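Local coordinates for ChiX (Serratia marcescens, PDB 5OPZ), which cleaves peptidoglycan stem peptides as a zinc-dependent L-Ala D-Glu endopeptidase and is required for chitinase secretion by Serratia marcescens, at residues Gly49-Ala54 against Leu68-Leu73; Gly24-Leu29 against Thr74-Asp79; Ile112-Gly117 against Gln129-Asp134; Val42-Ser47 against Val78-Met83; Arg38-Pro43 against Ala96-Ala101. All blocks are in the same frame, centred on the assembly; numbering follows the deposited sequence. Where two conformers were deposited one is given.

Contact 1. Residues Gly49-Ala54 against Leu68-Leu73. With ZN (zinc ion), chain C.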
# COMPACT_ATOMS: atom_id res chain seq x y z
N GLY A 49 2.14 -7.17 -0.56
CA GLY A 49 0.73 -7.32 -0.94
C GLY A 49 0.18 -8.51 -0.20
O GLY A 49 -0.14 -8.41 0.98
N LEU A 50 0.13 -9.65 -0.89
CA LEU A 50 -0.27 -10.89 -0.25
C LEU A 50 0.77 -11.30 0.80
O LEU A 50 1.98 -11.14 0.63
CB LEU A 50 -0.55 -11.94 -1.34
CG LEU A 50 -1.15 -13.29 -1.00
CD1 LEU A 50 -2.56 -13.24 -0.43
CD2 LEU A 50 -1.10 -14.17 -2.25
N ARG A 51 0.26 -11.73 1.93
CA ARG A 51 1.07 -12.21 3.03
C ARG A 51 0.66 -13.65 3.28
O ARG A 51 -0.50 -13.99 3.20
CB ARG A 51 0.79 -11.35 4.26
CG ARG A 51 1.59 -11.70 5.51
CD ARG A 51 1.17 -10.81 6.67
NE ARG A 51 1.61 -9.43 6.47
CZ ARG A 51 1.09 -8.38 7.10
NH1 ARG A 51 0.09 -8.49 7.95
NH2 ARG A 51 1.58 -7.18 6.86
N SER A 52 1.65 -14.48 3.57
CA SER A 52 1.35 -15.85 3.89
C SER A 52 0.79 -15.98 5.31
O SER A 52 1.05 -15.17 6.20
CB SER A 52 2.60 -16.71 3.76
OG SER A 52 3.52 -16.42 4.79
N MET A 53 0.04 -17.06 5.54
CA MET A 53 -0.46 -17.36 6.88
C MET A 53 0.70 -17.53 7.85
O MET A 53 0.63 -17.08 8.99
CB MET A 53 -1.45 -18.52 6.94
CG MET A 53 -2.08 -18.69 8.31
SD MET A 53 -3.24 -20.06 8.32
CE MET A 53 -4.74 -19.28 7.72
N ALA A 54 1.79 -18.16 7.41
CA ALA A 54 2.92 -18.37 8.33
C ALA A 54 3.52 -17.04 8.82
O ALA A 54 3.93 -16.90 9.97
CB ALA A 54 4.01 -19.19 7.66
N LEU A 68 -4.80 -13.37 13.64
CA LEU A 68 -4.40 -14.03 12.44
C LEU A 68 -5.23 -13.55 11.25
O LEU A 68 -4.85 -13.78 10.14
CB LEU A 68 -4.50 -15.54 12.62
CG LEU A 68 -3.80 -16.47 11.64
CD1 LEU A 68 -2.31 -16.29 11.68
CD2 LEU A 68 -4.13 -17.90 11.99
N ARG A 69 -6.37 -12.90 11.51
CA ARG A 69 -7.20 -12.30 10.48
C ARG A 69 -6.50 -11.02 10.01
O ARG A 69 -6.25 -10.09 10.79
CB ARG A 69 -8.59 -11.99 11.03
CG ARG A 69 -9.60 -11.45 10.01
CD ARG A 69 -10.99 -11.38 10.69
NE ARG A 69 -11.73 -10.12 10.61
CZ ARG A 69 -12.89 -9.91 9.97
NH1 ARG A 69 -13.47 -10.85 9.23
NH2 ARG A 69 -13.47 -8.71 10.05
N SER A 70 -6.08 -11.02 8.77
CA SER A 70 -5.46 -9.83 8.17
C SER A 70 -5.98 -9.67 6.77
O SER A 70 -6.06 -10.65 6.01
CB SER A 70 -3.94 -9.98 8.09
OG SER A 70 -3.35 -9.03 7.22
N ARG A 71 -6.22 -8.43 6.39
CA ARG A 71 -6.60 -8.14 5.01
C ARG A 71 -5.49 -8.51 4.04
O ARG A 71 -5.73 -8.74 2.88
CB ARG A 71 -6.99 -6.68 4.88
CG ARG A 71 -8.19 -6.24 5.70
CD ARG A 71 -9.41 -5.95 4.83
NE ARG A 71 -10.00 -7.17 4.33
CZ ARG A 71 -11.08 -7.20 3.58
NH1 ARG A 71 -11.62 -6.07 3.15
NH2 ARG A 71 -11.65 -8.35 3.28
N HIS A 72 -4.23 -8.60 4.51
CA HIS A 72 -3.19 -9.01 3.59
C HIS A 72 -3.26 -10.45 3.15
O HIS A 72 -2.73 -10.79 2.10
CB HIS A 72 -1.80 -8.81 4.20
CG HIS A 72 -1.33 -7.39 4.26
ND1 HIS A 72 -0.66 -6.78 3.23
CD2 HIS A 72 -1.38 -6.46 5.25
CE1 HIS A 72 -0.34 -5.55 3.55
NE2 HIS A 72 -0.75 -5.33 4.78
N LEU A 73 -3.87 -11.31 3.98
CA LEU A 73 -3.94 -12.71 3.66
C LEU A 73 -4.81 -13.04 2.47
O LEU A 73 -4.56 -14.02 1.79
CB LEU A 73 -4.47 -13.50 4.86
CG LEU A 73 -3.53 -13.61 6.06
CD1 LEU A 73 -4.21 -14.32 7.20
CD2 LEU A 73 -2.29 -14.35 5.69
ZN ZN C . -0.29 -3.65 5.99
O HOH W 1 -2.28 -15.74 2.30

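Contact 2. Residues Gly24-Leu29 against Thr74-Asp79. With ZN (zinc ion), chain C.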
# COMPACT_ATOMS: atom_id res chain seq x y z
N GLY A 24 -1.56 -11.22 -7.21
CA GLY A 24 -2.40 -11.84 -6.21
C GLY A 24 -3.23 -10.91 -5.33
O GLY A 24 -4.08 -11.37 -4.59
N VAL A 25 -3.02 -9.61 -5.41
CA VAL A 25 -3.83 -8.63 -4.70
C VAL A 25 -5.17 -8.53 -5.45
O VAL A 25 -5.25 -8.65 -6.69
CB VAL A 25 -3.03 -7.31 -4.58
CG1 VAL A 25 -3.85 -6.19 -4.02
CG2 VAL A 25 -1.83 -7.58 -3.70
N HIS A 26 -6.22 -8.21 -4.71
CA HIS A 26 -7.56 -8.03 -5.29
C HIS A 26 -7.50 -7.08 -6.47
O HIS A 26 -6.93 -5.99 -6.32
CB HIS A 26 -8.51 -7.46 -4.24
CG HIS A 26 -9.95 -7.53 -4.64
ND1 HIS A 26 -10.49 -6.69 -5.59
CD2 HIS A 26 -10.94 -8.37 -4.27
CE1 HIS A 26 -11.75 -7.02 -5.79
NE2 HIS A 26 -12.05 -8.02 -4.98
N PRO A 27 -8.05 -7.45 -7.64
CA PRO A 27 -7.96 -6.57 -8.81
C PRO A 27 -8.41 -5.14 -8.59
O PRO A 27 -7.90 -4.25 -9.27
CB PRO A 27 -8.80 -7.31 -9.86
CG PRO A 27 -8.77 -8.75 -9.45
CD PRO A 27 -8.71 -8.74 -7.95
N ASP A 28 -9.40 -4.88 -7.75
CA ASP A 28 -9.88 -3.54 -7.52
C ASP A 28 -8.85 -2.69 -6.77
O ASP A 28 -8.65 -1.51 -7.09
CB ASP A 28 -11.23 -3.50 -6.84
CG ASP A 28 -12.35 -4.02 -7.73
OD1 ASP A 28 -12.13 -4.22 -8.97
OD2 ASP A 28 -13.44 -4.21 -7.17
N LEU A 29 -8.15 -3.31 -5.79
CA LEU A 29 -7.08 -2.57 -5.12
C LEU A 29 -5.90 -2.36 -6.08
O LEU A 29 -5.26 -1.33 -6.07
CB LEU A 29 -6.69 -3.30 -3.84
CG LEU A 29 -5.63 -2.57 -3.00
CD1 LEU A 29 -6.00 -1.18 -2.61
CD2 LEU A 29 -5.37 -3.37 -1.72
N THR A 74 -5.83 -12.22 2.26
CA THR A 74 -6.88 -12.50 1.29
C THR A 74 -6.72 -11.64 0.03
O THR A 74 -7.51 -11.75 -0.88
CB THR A 74 -8.23 -12.23 1.95
OG1 THR A 74 -8.21 -10.92 2.53
CG2 THR A 74 -8.57 -13.26 3.01
N GLY A 75 -5.69 -10.80 -0.05
CA GLY A 75 -5.49 -9.93 -1.18
C GLY A 75 -6.06 -8.54 -1.05
O GLY A 75 -6.09 -7.80 -2.02
N HIS A 76 -6.53 -8.15 0.15
CA HIS A 76 -7.25 -6.89 0.31
C HIS A 76 -6.38 -5.73 0.85
O HIS A 76 -6.96 -4.67 1.19
CB HIS A 76 -8.50 -7.08 1.17
CG HIS A 76 -9.51 -7.99 0.57
ND1 HIS A 76 -9.46 -9.36 0.72
CD2 HIS A 76 -10.64 -7.74 -0.14
CE1 HIS A 76 -10.50 -9.90 0.12
NE2 HIS A 76 -11.22 -8.94 -0.42
N ALA A 77 -5.06 -5.90 0.94
CA ALA A 77 -4.23 -4.83 1.48
C ALA A 77 -2.87 -4.82 0.84
O ALA A 77 -2.38 -5.82 0.34
CB ALA A 77 -4.10 -5.01 2.98
N VAL A 78 -2.26 -3.64 0.84
CA VAL A 78 -0.87 -3.45 0.45
C VAL A 78 -0.19 -2.56 1.49
O VAL A 78 -0.83 -1.68 2.08
CB VAL A 78 -0.71 -2.81 -0.95
CG1 VAL A 78 -1.29 -3.75 -2.00
CG2 VAL A 78 -1.37 -1.46 -1.02
N ASP A 79 1.11 -2.80 1.67
CA ASP A 79 2.01 -1.84 2.31
C ASP A 79 2.92 -1.25 1.24
O ASP A 79 3.50 -1.99 0.48
CB ASP A 79 2.83 -2.55 3.38
CG ASP A 79 2.03 -2.97 4.58
OD1 ASP A 79 0.86 -2.64 4.72
OD2 ASP A 79 2.58 -3.66 5.44
ZN ZN C . -0.29 -3.65 5.99

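Contact 3. Residues Ile112-Gly117 against Gln129-Asp134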
# COMPACT_ATOMS: atom_id res chain seq x y z
N ILE A 112 -13.70 2.94 -1.73
CA ILE A 112 -13.08 3.48 -0.52
C ILE A 112 -11.82 2.65 -0.22
O ILE A 112 -11.87 1.42 -0.17
CB ILE A 112 -14.09 3.47 0.64
CG1 ILE A 112 -15.22 4.46 0.36
CG2 ILE A 112 -13.40 3.77 1.96
CD1 ILE A 112 -16.37 4.32 1.34
N VAL A 113 -10.69 3.33 -0.01
CA VAL A 113 -9.49 2.63 0.44
C VAL A 113 -9.10 3.23 1.77
O VAL A 113 -8.84 4.41 1.84
CB VAL A 113 -8.33 2.73 -0.59
CG1 VAL A 113 -7.03 2.10 -0.07
CG2 VAL A 113 -8.79 2.09 -1.89
N GLU A 114 -8.99 2.41 2.80
CA GLU A 114 -8.59 2.86 4.13
C GLU A 114 -7.08 2.92 4.19
O GLU A 114 -6.40 2.06 3.65
CB GLU A 114 -9.10 1.91 5.21
CG GLU A 114 -10.60 1.91 5.44
CD GLU A 114 -11.06 0.85 6.44
OE1 GLU A 114 -10.93 -0.37 6.17
OE2 GLU A 114 -11.54 1.25 7.51
N TRP A 115 -6.60 3.97 4.83
CA TRP A 115 -5.18 4.24 5.02
C TRP A 115 -4.80 4.09 6.51
O TRP A 115 -5.48 4.65 7.36
CB TRP A 115 -4.85 5.65 4.54
CG TRP A 115 -3.45 6.06 4.69
CD1 TRP A 115 -2.35 5.27 4.50
CD2 TRP A 115 -2.96 7.34 5.11
NE1 TRP A 115 -1.21 6.00 4.70
CE2 TRP A 115 -1.55 7.27 5.07
CE3 TRP A 115 -3.57 8.56 5.43
CZ2 TRP A 115 -0.75 8.38 5.44
CZ3 TRP A 115 -2.77 9.65 5.77
CH2 TRP A 115 -1.39 9.54 5.77
N GLY A 116 -3.70 3.43 6.78
CA GLY A 116 -3.21 3.30 8.16
C GLY A 116 -2.81 4.61 8.77
O GLY A 116 -2.68 4.71 9.97
N GLY A 117 -2.60 5.63 7.94
CA GLY A 117 -2.35 6.96 8.46
C GLY A 117 -3.54 7.63 9.11
O GLY A 117 -3.37 8.62 9.80
N GLN A 129 -5.96 -0.53 2.55
CA GLN A 129 -6.80 -1.74 2.38
C GLN A 129 -8.15 -1.38 1.83
O GLN A 129 -8.69 -0.31 2.06
CB GLN A 129 -6.95 -2.54 3.69
CG GLN A 129 -7.67 -1.78 4.79
CD GLN A 129 -7.74 -2.55 6.04
OE1 GLN A 129 -6.76 -3.09 6.53
NE2 GLN A 129 -8.96 -2.68 6.58
N LEU A 130 -8.74 -2.39 1.18
CA LEU A 130 -10.16 -2.35 0.89
C LEU A 130 -10.95 -2.61 2.19
O LEU A 130 -10.47 -3.31 3.08
CB LEU A 130 -10.54 -3.43 -0.11
CG LEU A 130 -9.86 -3.30 -1.49
CD1 LEU A 130 -10.16 -4.50 -2.37
CD2 LEU A 130 -10.28 -2.01 -2.20
N THR A 131 -12.13 -2.01 2.32
CA THR A 131 -12.88 -2.14 3.57
C THR A 131 -13.54 -3.51 3.68
O THR A 131 -13.93 -4.10 2.66
CB THR A 131 -13.96 -1.07 3.81
OG1 THR A 131 -15.05 -1.23 2.93
CG2 THR A 131 -13.46 0.28 3.65
N PHE A 132 -13.70 -3.95 4.92
CA PHE A 132 -14.51 -5.14 5.19
C PHE A 132 -15.97 -4.97 4.78
O PHE A 132 -16.57 -5.94 4.30
CB PHE A 132 -14.43 -5.53 6.66
CG PHE A 132 -13.18 -6.29 7.02
CD1 PHE A 132 -12.97 -7.60 6.61
CD2 PHE A 132 -12.20 -5.71 7.81
CE1 PHE A 132 -11.83 -8.33 6.98
CE2 PHE A 132 -11.05 -6.43 8.19
CZ PHE A 132 -10.86 -7.73 7.73
N ARG A 133 -16.52 -3.77 4.96
CA ARG A 133 -17.92 -3.53 4.58
C ARG A 133 -18.14 -3.69 3.06
O ARG A 133 -19.09 -4.36 2.62
CB ARG A 133 -18.44 -2.16 5.03
CG ARG A 133 -18.49 -2.01 6.56
CD ARG A 133 -18.57 -0.54 6.96
NE ARG A 133 -18.65 -0.29 8.42
CZ ARG A 133 -19.67 -0.58 9.22
NH1 ARG A 133 -19.57 -0.26 10.51
NH2 ARG A 133 -20.78 -1.19 8.81
N ASP A 134 -17.22 -3.16 2.26
CA ASP A 134 -17.40 -3.23 0.82
C ASP A 134 -16.96 -4.52 0.22
O ASP A 134 -17.49 -4.94 -0.82
CB ASP A 134 -16.63 -2.13 0.09
CG ASP A 134 -17.09 -0.75 0.42
OD1 ASP A 134 -18.32 -0.54 0.62
OD2 ASP A 134 -16.21 0.16 0.45
O HOH W 2 -13.52 -0.61 0.10
O HOH W 3 -16.51 2.00 -1.72
O HOH W 4 -12.48 -2.34 7.00

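Contact 4. Residues Val42-Ser47 against Val78-Met83. With ZN (zinc ion), chain C.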
# COMPACT_ATOMS: atom_id res chain seq x y z
N VAL A 42 5.54 11.54 -4.93
CA VAL A 42 6.55 10.73 -4.27
C VAL A 42 6.55 9.37 -4.93
O VAL A 42 5.55 8.65 -4.86
CB VAL A 42 6.18 10.58 -2.78
CG1 VAL A 42 7.16 9.67 -2.09
CG2 VAL A 42 6.15 11.96 -2.15
N PRO A 43 7.66 8.96 -5.52
CA PRO A 43 7.74 7.58 -6.01
C PRO A 43 7.57 6.58 -4.88
O PRO A 43 7.97 6.84 -3.74
CB PRO A 43 9.15 7.48 -6.58
CG PRO A 43 9.60 8.89 -6.78
CD PRO A 43 8.97 9.61 -5.62
N PHE A 44 6.96 5.43 -5.19
CA PHE A 44 6.75 4.38 -4.21
C PHE A 44 6.66 3.04 -4.88
O PHE A 44 6.35 2.96 -6.09
CB PHE A 44 5.50 4.68 -3.34
CG PHE A 44 4.18 4.53 -4.07
CD1 PHE A 44 3.61 5.61 -4.75
CD2 PHE A 44 3.48 3.35 -4.00
CE1 PHE A 44 2.39 5.48 -5.38
CE2 PHE A 44 2.25 3.24 -4.63
CZ PHE A 44 1.71 4.29 -5.32
N SER A 45 6.94 2.01 -4.12
CA SER A 45 6.66 0.65 -4.51
C SER A 45 5.75 -0.00 -3.51
O SER A 45 5.45 0.52 -2.48
CB SER A 45 7.98 -0.12 -4.71
OG SER A 45 7.76 -1.44 -5.22
N VAL A 46 5.30 -1.18 -3.86
CA VAL A 46 4.52 -2.01 -2.95
C VAL A 46 5.53 -2.98 -2.33
O VAL A 46 6.09 -3.83 -3.05
CB VAL A 46 3.40 -2.76 -3.70
CG1 VAL A 46 2.75 -3.78 -2.80
CG2 VAL A 46 2.40 -1.75 -4.23
N SER A 47 5.73 -2.86 -1.01
CA SER A 47 6.66 -3.74 -0.31
C SER A 47 6.06 -5.07 0.09
O SER A 47 6.77 -6.07 0.18
CB SER A 47 7.28 -3.05 0.90
OG SER A 47 6.32 -2.84 1.91
N VAL A 78 -2.26 -3.64 0.84
CA VAL A 78 -0.87 -3.45 0.45
C VAL A 78 -0.19 -2.56 1.49
O VAL A 78 -0.83 -1.68 2.08
CB VAL A 78 -0.71 -2.81 -0.95
CG1 VAL A 78 -1.29 -3.75 -2.00
CG2 VAL A 78 -1.37 -1.46 -1.02
N ASP A 79 1.11 -2.80 1.67
CA ASP A 79 2.01 -1.84 2.31
C ASP A 79 2.92 -1.25 1.24
O ASP A 79 3.50 -1.99 0.48
CB ASP A 79 2.83 -2.55 3.38
CG ASP A 79 2.03 -2.97 4.58
OD1 ASP A 79 0.86 -2.64 4.72
OD2 ASP A 79 2.58 -3.66 5.44
N VAL A 80 2.95 0.06 1.19
CA VAL A 80 3.79 0.76 0.26
C VAL A 80 5.07 1.21 0.96
O VAL A 80 5.14 1.32 2.17
CB VAL A 80 3.12 1.99 -0.39
CG1 VAL A 80 1.82 1.58 -1.07
CG2 VAL A 80 2.84 3.08 0.61
N VAL A 81 6.09 1.42 0.16
CA VAL A 81 7.35 1.96 0.62
C VAL A 81 7.69 3.18 -0.25
O VAL A 81 7.74 3.08 -1.50
CB VAL A 81 8.50 0.93 0.64
CG1 VAL A 81 8.75 0.32 -0.69
CG2 VAL A 81 9.77 1.54 1.21
N ALA A 82 7.93 4.33 0.42
CA ALA A 82 8.31 5.56 -0.33
C ALA A 82 9.75 5.43 -0.83
O ALA A 82 10.62 4.98 -0.07
CB ALA A 82 8.21 6.75 0.57
N MET A 83 9.96 5.83 -2.08
CA MET A 83 11.25 5.69 -2.77
C MET A 83 11.73 7.01 -3.38
O MET A 83 12.00 7.08 -4.58
CB MET A 83 11.08 4.66 -3.92
CG MET A 83 10.68 3.26 -3.56
SD MET A 83 11.89 2.50 -2.52
CE MET A 83 13.28 2.35 -3.65
ZN ZN C . -0.29 -3.65 5.99
O HOH W 5 6.18 -0.81 3.65

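Contact 5. Residues Arg38-Pro43 against Ala96-Ala101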
# COMPACT_ATOMS: atom_id res chain seq x y z
N ARG A 38 0.56 6.95 -10.95
CA ARG A 38 0.56 8.06 -11.89
C ARG A 38 0.46 9.40 -11.25
O ARG A 38 0.94 10.39 -11.80
CB ARG A 38 -0.61 7.93 -12.84
CG ARG A 38 -0.74 6.63 -13.60
CD ARG A 38 0.54 6.13 -14.19
NE ARG A 38 1.23 7.15 -14.97
CZ ARG A 38 2.40 6.95 -15.56
NH1 ARG A 38 3.00 5.77 -15.51
NH2 ARG A 38 2.98 7.95 -16.22
N TYR A 39 -0.22 9.48 -10.12
CA TYR A 39 -0.57 10.74 -9.47
C TYR A 39 0.37 11.20 -8.39
O TYR A 39 0.47 12.38 -8.14
CB TYR A 39 -1.95 10.67 -8.84
CG TYR A 39 -3.11 10.41 -9.84
CD1 TYR A 39 -3.03 10.77 -11.20
CD2 TYR A 39 -4.26 9.79 -9.41
CE1 TYR A 39 -4.08 10.53 -12.07
CE2 TYR A 39 -5.29 9.54 -10.25
CZ TYR A 39 -5.18 9.90 -11.58
OH TYR A 39 -6.22 9.66 -12.38
N SER A 40 1.01 10.27 -7.70
CA SER A 40 1.86 10.61 -6.56
C SER A 40 3.07 11.44 -6.93
O SER A 40 3.77 11.11 -7.87
CB SER A 40 2.35 9.33 -5.90
OG SER A 40 3.06 9.64 -4.72
N LEU A 41 3.32 12.51 -6.18
CA LEU A 41 4.58 13.26 -6.32
C LEU A 41 5.79 12.47 -5.81
O LEU A 41 6.90 12.77 -6.15
CB LEU A 41 4.48 14.65 -5.62
CG LEU A 41 3.78 15.79 -6.35
CD1 LEU A 41 4.66 16.24 -7.52
CD2 LEU A 41 2.38 15.48 -6.83
N VAL A 42 5.54 11.54 -4.93
CA VAL A 42 6.55 10.73 -4.27
C VAL A 42 6.55 9.37 -4.93
O VAL A 42 5.55 8.65 -4.86
CB VAL A 42 6.18 10.58 -2.78
CG1 VAL A 42 7.16 9.67 -2.09
CG2 VAL A 42 6.15 11.96 -2.15
N PRO A 43 7.66 8.96 -5.52
CA PRO A 43 7.74 7.58 -6.01
C PRO A 43 7.57 6.58 -4.88
O PRO A 43 7.97 6.84 -3.74
CB PRO A 43 9.15 7.48 -6.58
CG PRO A 43 9.60 8.89 -6.78
CD PRO A 43 8.97 9.61 -5.62
N ALA A 96 2.10 10.54 3.65
CA ALA A 96 0.94 11.45 3.51
C ALA A 96 0.71 11.84 2.05
O ALA A 96 -0.44 11.93 1.59
CB ALA A 96 1.07 12.64 4.43
N GLN A 97 1.82 12.07 1.35
CA GLN A 97 1.69 12.43 -0.06
C GLN A 97 1.23 11.29 -0.90
O GLN A 97 0.44 11.49 -1.83
CB GLN A 97 3.01 13.00 -0.57
CG GLN A 97 3.36 14.36 0.02
CD GLN A 97 4.54 15.01 -0.65
OE1 GLN A 97 4.45 15.38 -1.79
NE2 GLN A 97 5.65 15.15 0.08
N ILE A 98 1.78 10.11 -0.63
CA ILE A 98 1.30 8.90 -1.30
C ILE A 98 -0.21 8.75 -1.08
O ILE A 98 -0.96 8.40 -2.02
CB ILE A 98 2.07 7.62 -0.92
CG1 ILE A 98 3.51 7.75 -1.36
CG2 ILE A 98 1.41 6.37 -1.50
CD1 ILE A 98 4.45 6.84 -0.61
N ALA A 99 -0.67 8.94 0.16
CA ALA A 99 -2.07 8.76 0.46
C ALA A 99 -2.95 9.77 -0.28
O ALA A 99 -4.08 9.44 -0.57
CB ALA A 99 -2.31 8.82 1.95
N VAL A 100 -2.46 10.98 -0.57
CA VAL A 100 -3.24 11.93 -1.41
C VAL A 100 -3.53 11.26 -2.77
O VAL A 100 -4.65 11.34 -3.29
CB VAL A 100 -2.49 13.25 -1.63
CG1 VAL A 100 -3.08 14.12 -2.72
CG2 VAL A 100 -2.46 13.99 -0.32
N ALA A 101 -2.49 10.68 -3.36
CA ALA A 101 -2.60 10.03 -4.64
C ALA A 101 -3.55 8.82 -4.58
O ALA A 101 -4.35 8.63 -5.49
CB ALA A 101 -1.25 9.61 -5.12
O HOH W 6 1.22 13.08 -4.03

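Contact 1. Residues Gly49-Ala54 against Leu68-Leu73
The guanidinium of Arg51 lies flat on one face of the His72 imidazole, centres 4.1 Å apart and planes 29° from parallel, with NH2 offset toward the rim of the ring. At the edge of that ring, near its plane, sits the carbonyl of Gly49. This is the histidine of a mononuclear zinc site of the LAS (MD clan) peptidase kind: His72 binds zinc through NE2, and Asp79 and His127 are the other protein ligands. The bond from His72 ND1 to Gly49 O, 2.8 Å long, is bent by only 15° from linear and lies in both the ring plane and the carbonyl plane. It therefore places the ND1 proton, fixes the rotation of the ring and leaves NE2 to the metal, a second-shell role for a backbone oxygen.

Arg51 CG stands anti to the backbone N (chi1 -179°), and a bend at chi3 turns NE off the extended line; CZ then lies near His72 CD2. Its guanidinium is further held by a salt bridge to Glu48 and a hydrogen bond to Gln56. The backbones are tied too: Arg51 N donates to His72 O at 3.1 Å, from above the carbonyl plane. Ser70 OG accepts from His72 N, an ST turn leading into the zinc ligand. Farther out, Met53 CG meets Leu68 CD1 at 4.1 Å. A water donates to both Arg51 O and Leu73 O, lying 2.9 Å from Leu73 O.

Contact 2. Residues Gly24-Leu29 against Thr74-Asp79
Two imidazoles, His26 and His76, approach each other obliquely, their centroids 5.4 Å apart and their planes at 37°, with His26 CD2 nearest to His76 NE2 at 3.9 Å. Each ring is held by a bond of its own. His26 ND1 accepts from Asp28 N, near the ring plane, a capping bond from the N-cap position of helix 27-39. On His76 it is ND1 that pairs with Thr74 OG1, at 2.7 Å.

A single backbone hydrogen bond joins the segments: His26 N donates to Gly75 O at 2.7 Å, nearly straight at 172°. Gly75, with a positive phi, brings its backbone to 4.1 Å from Val25 in CA-CA distance. A CB there would lie only 3.1 Å from Gly24 O, and at these backbone angles it would also press on the carbonyl O of Thr74; the lack of one fits this close approach.

The remainder is apolar. Val25 CG1 and Leu29 CD2 both reach Val78 CG1, each at 4.1 Å; the Val25 and Val78 side chains cross at about a right angle. Leu29 has CG anti to the backbone N (chi1 -177°), and its CD2 also rests against the His76 carbonyl. Tyr135 meets the His26 ring edge-to-face. The contact thus sets the start of helix 27-39 against the entry to strand 77-82, whose Asp79 binds the metal through OD1, as in the zinc sites of MD-clan peptidases.

Contact 3. Residues Ile112-Gly117 against Gln129-Asp134
Gln129 and Glu114 meet through different first torsions: Gln129 CG stands between the backbone N and the carbonyl carbon (chi1 64°), whereas Glu114 CG is anti to its carbonyl carbon (chi1 -70°). Both chains then run extended, crossing obliquely until Gln129 NE2 donates to Glu114 OE1 at 3.1 Å. The bond is bent, and the donor comes from above the carboxylate plane; the amide and carboxylate planes stand 68° apart. The other end of the amide, Gln129 OE1, is bonded to zinc ligand His127, so Gln129 is a second-shell residue and Glu114 stands behind it.

Beneath the side chains is the ladder of an antiparallel beta hairpin. Glu114 and Gln129 form a hydrogen-bonded pair, with Glu114 N to Gln129 O and Gln129 N to Glu114 O both at 2.8 Å and in the carbonyl planes. Thr131 CG2 lies 3.6 Å from Glu114 OE1, the two side chains crossing at about a right angle. Past the pair, water takes over. One molecule donates to Ile112 O and Asp134 OD2 and accepts from Thr131 N; another donates to Glu114 OE1 at 2.6 Å and accepts from Phe132 N. Thr131 OG1 accepts from Asp134 N, an ST motif.

Strand 113-115 is one of the sheet's two edge strands within this chain and 127-130 joins it to strand 77-82, while Val113 and Leu130 face helix 27-39 and Val113 also touches helix 92-109.

Contact 4. Residues Val42-Ser47 against Val78-Met83
Phe44 and Val80 share one face of an antiparallel strand pair. Phe44 CG lies between the backbone N and the carbonyl carbon (chi1 71°), and ring atom CD2 comes to 3.8 Å from Val80 CG1, the side chains crossing obliquely. On the same face Val46 puts its CG1 methyl 4.0 Å from Val78 CB, across the Val78 side chain at about a right angle. Val42 CG1 meets Ala82 CB near the other end.

On the reverse face Val81 turns CG1 into the position between N and the carbonyl carbon (chi1 58°), where the methyl touches Ser45 CB and Ser47 CB. Met83 bends at chi2 and chi3, with CG 4.0 Å from Ser45 N.

The register rests on Ser45 N to Val81 O and Val81 N to Ser45 O, both 2.9 Å, flanked by Met83 N to Pro43 O and Ser47 N to Asp79 O. The last bond holds the backbone of a zinc ligand. A water donates to Val80 O and is bonded to Ser47 OG.

Strand 44-48 is an edge strand of the four-stranded antiparallel sheet; helix 15-21 touches the Ser45 face, while helices 27-39 and 92-109 pack on Phe44.

Contact 5. Residues Arg38-Pro43 against Ala96-Ala101
Ala101 CB is set against Ser40, 3.5 Å from Ser40 N and 3.7 Å from Ser40 CB, and this is where the chain leaving helix 27-39 comes closest to helix 92-109. The contact is helix-to-loop packing on one side of the alpha+beta fold: Ser40 is the first residue to leave helical angles, and its CA lies 4.9 Å from that of Ala101. Tyr39 CB adds a contact with the same methyl at 3.9 Å. Its ring turns elsewhere, presenting an edge toward Ala101 O, with the hydroxyl bonded to Glu108 and the ring in a cation-pi contact with Arg104.

The close packing continues at Val42, which straddles two helix residues. CG2 meets Gln97 CB at 3.7 Å, and CB meets Ile98 CG1 at 4.1 Å; both pairs of side chains cross at about a right angle. Gln97, extended beyond CG, carries its amide past Val42 CG2.

The looser side lies toward Leu41 and the Gln97 carbonyl, where the segments meet partly through solvent: no direct hydrogen bond crosses between them, and a water accepts from Leu41 N and donates to Gln97 O. Leu41 itself is exposed, with only CB near Gln97 OE1.

The turn is braced from within. Ser40 OG, anti to its backbone N (chi1 -174°), donates to Val42 O at 2.7 Å, tilted 26° from the carbonyl plane.

From the N terminus, the start of helix 27-39 enters contact 2, which closes a long loop at the entry to strand 77-82. The end of that helix opens contact 5, whose partner lies later, on helix 92-109, so contacts 2 and 5 cross along the chain. Contact 4 starts from the stretch it shares with contact 5 and ends on strand 77-82, overlapping contact 2 there. Contact 1 nests inside the loops of contacts 2, 4 and 5, and touches zinc together with contacts 2 and 4. Contact 3 follows in series, closing the C-terminal hairpin; its Leu130 bonds to His76, tying it to contact 2. Ile98 of contact 5 packs on Phe44 and Ala82 of contact 4, joining helix to sheet.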